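Long-range contact in nucleoside kinase (Methanococcus jannaschii, PDB 2C49), which phosphorylates a wide range of nucleosides, inosine, guanosine and cytidine above all, to nucleoside monophosphates with ATP as the preferred phosphate donor: residues A[19-24]-A[279-284]. Sequence-based numbering, arbitrary orientation.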
loop_
_atom_site.group_PDB
_atom_site.type_symbol
_atom_site.label_atom_id
_atom_site.label_comp_id
_atom_site.label_asym_id
_atom_site.label_seq_id
_atom_site.Cartn_x
_atom_site.Cartn_y
_atom_site.Cartn_z
ATOM N N ILE A 19 -4.002 3.359 6.693
ATOM C CA ILE A 19 -3.511 3.640 8.051
ATOM C C ILE A 19 -3.438 2.309 8.819
ATOM O O ILE A 19 -4.461 1.614 8.928
ATOM C CB ILE A 19 -4.443 4.660 8.760
ATOM C CG1 ILE A 19 -4.636 5.950 7.908
ATOM C CG2 ILE A 19 -3.961 4.965 10.169
ATOM C CD1 ILE A 19 -5.694 6.901 8.446
ATOM N N PHE A 20 -2.254 1.954 9.323
ATOM C CA PHE A 20 -2.029 0.651 9.957
ATOM C C PHE A 20 -1.472 0.766 11.388
ATOM O O PHE A 20 -0.615 1.618 11.676
ATOM C CB PHE A 20 -1.056 -0.243 9.159
ATOM C CG PHE A 20 -1.288 -0.275 7.673
ATOM C CD1 PHE A 20 -0.618 0.612 6.835
ATOM C CD2 PHE A 20 -2.129 -1.225 7.112
ATOM C CE1 PHE A 20 -0.810 0.578 5.467
ATOM C CE2 PHE A 20 -2.326 -1.276 5.751
ATOM C CZ PHE A 20 -1.672 -0.371 4.923
ATOM N N ASN A 21 -1.984 -0.109 12.256
ATOM C CA ASN A 21 -1.488 -0.315 13.606
ATOM C C ASN A 21 -0.558 -1.502 13.612
ATOM O O ASN A 21 -0.911 -2.595 13.112
ATOM C CB ASN A 21 -2.642 -0.607 14.553
ATOM C CG ASN A 21 -3.407 0.622 14.913
ATOM O OD1 ASN A 21 -3.061 1.313 15.866
ATOM N ND2 ASN A 21 -4.470 0.908 14.158
ATOM N N VAL A 22 0.640 -1.265 14.137
ATOM C CA VAL A 22 1.628 -2.312 14.358
ATOM C C VAL A 22 2.118 -2.170 15.800
ATOM O O VAL A 22 1.983 -1.104 16.400
ATOM C CB VAL A 22 2.800 -2.289 13.300
ATOM C CG1 VAL A 22 2.255 -2.403 11.836
ATOM C CG2 VAL A 22 3.655 -1.049 13.418
ATOM N N GLU A 23 2.648 -3.247 16.374
ATOM C CA GLU A 23 3.194 -3.176 17.713
ATOM C C GLU A 23 4.521 -2.420 17.658
ATOM O O GLU A 23 4.764 -1.505 18.440
ATOM C CB GLU A 23 3.370 -4.587 18.296
ATOM C CG GLU A 23 2.640 -4.787 19.609
ATOM C CD GLU A 23 1.192 -5.193 19.410
ATOM O OE1 GLU A 23 0.926 -6.409 19.299
ATOM O OE2 GLU A 23 0.322 -4.298 19.366
ATOM N N LYS A 24 5.362 -2.818 16.717
ATOM C CA LYS A 24 6.648 -2.205 16.474
ATOM C C LYS A 24 6.785 -2.109 14.965
ATOM O O LYS A 24 6.199 -2.925 14.233
ATOM C CB LYS A 24 7.792 -3.060 17.054
ATOM C CG LYS A 24 7.375 -4.028 18.165
ATOM C CD LYS A 24 8.577 -4.768 18.752
ATOM C CE LYS A 24 8.485 -6.268 18.494
ATOM N NZ LYS A 24 9.483 -7.047 19.290
ATOM N N GLU A 279 -10.527 9.850 17.982
ATOM C CA GLU A 279 -11.440 8.809 18.450
ATOM C C GLU A 279 -11.847 7.829 17.346
ATOM O O GLU A 279 -12.539 6.875 17.618
ATOM C CB GLU A 279 -12.700 9.428 19.090
ATOM C CG GLU A 279 -12.412 10.461 20.176
ATOM C CD GLU A 279 -13.648 10.832 20.979
ATOM O OE1 GLU A 279 -14.736 10.315 20.675
ATOM O OE2 GLU A 279 -13.535 11.645 21.912
ATOM N N ALA A 280 -11.431 8.075 16.104
ATOM C CA ALA A 280 -11.745 7.138 15.009
ATOM C C ALA A 280 -10.583 7.084 14.030
ATOM O O ALA A 280 -9.780 8.013 13.988
ATOM C CB ALA A 280 -13.054 7.558 14.282
ATOM N N LYS A 281 -10.462 5.997 13.273
ATOM C CA LYS A 281 -9.421 5.911 12.243
ATOM C C LYS A 281 -9.856 6.697 11.010
ATOM O O LYS A 281 -11.019 6.670 10.622
ATOM C CB LYS A 281 -9.115 4.447 11.864
ATOM C CG LYS A 281 -7.904 4.244 10.966
ATOM C CD LYS A 281 -7.558 2.735 10.874
ATOM C CE LYS A 281 -6.341 2.400 11.734
ATOM N NZ LYS A 281 -5.916 1.015 11.470
ATOM N N GLY A 282 -8.905 7.407 10.420
ATOM C CA GLY A 282 -9.145 8.233 9.261
ATOM C C GLY A 282 -9.048 9.655 9.751
ATOM O O GLY A 282 -9.575 9.976 10.833
ATOM N N CYS A 283 -8.396 10.510 8.977
ATOM C CA CYS A 283 -8.243 11.919 9.383
ATOM C C CYS A 283 -9.487 12.769 9.363
ATOM O O CYS A 283 -9.501 13.829 9.966
ATOM C CB CYS A 283 -7.192 12.604 8.524
ATOM S SG CYS A 283 -5.533 11.986 8.813
ATOM N N GLN A 284 -10.502 12.356 8.613
ATOM C CA GLN A 284 -11.737 13.128 8.475
ATOM C C GLN A 284 -12.969 12.410 9.032
ATOM O O GLN A 284 -14.077 12.937 8.942
ATOM C CB GLN A 284 -11.985 13.422 7.004
ATOM C CG GLN A 284 -10.853 14.265 6.343
ATOM C CD GLN A 284 -11.004 14.352 4.868
ATOM O OE1 GLN A 284 -12.115 14.231 4.342
ATOM N NE2 GLN A 284 -9.875 14.548 4.166
#
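Lys281 NZ donates a hydrogen bond of 3.0 Å to the backbone carbonyl Ile19 O. The C=O...N angle is 126°, but the ammonium lies 48° above the carbonyl plane, so the bond is not directed at a lone pair. With CG anti to the backbone N (chi1 -171°), the lysine chain extends toward strand 15-21, and a bend at the third torsion brings NZ onto this oxygen. Its aliphatic part runs alongside Ile19 in the opposite sense: Ile19 CG2 lies 3.8 Å from Lys281 CE and also faces Lys281 CG. The other branch of the isoleucine ends over the loop backbone, where Ile19 CD1 is 3.8 Å from Gly282 CA. The Asn21 side chain approaches the ammonium end from the opposite direction to the lysine chain. Replacing Lys281 by a methionine would probably leave Ile19 O without this charged donor and the strand end less firmly tied to the loop. Strand 15-21 belongs to the four-stranded sheet, whereas 279-284 lies in the loop between helix 263-277 and helix 290-299, so the contact joins the lid sheet to the alpha/beta domain of this ribokinase-type (PfkB) fold, beside the nucleoside pocket. Adenosine touches Cys283; the side chains of Ile19 and Lys281 both touch Tyr40 of the adjoining strand 39-42, while Phe20 stacks on Phe102 and meets Trp100 of the second subunit.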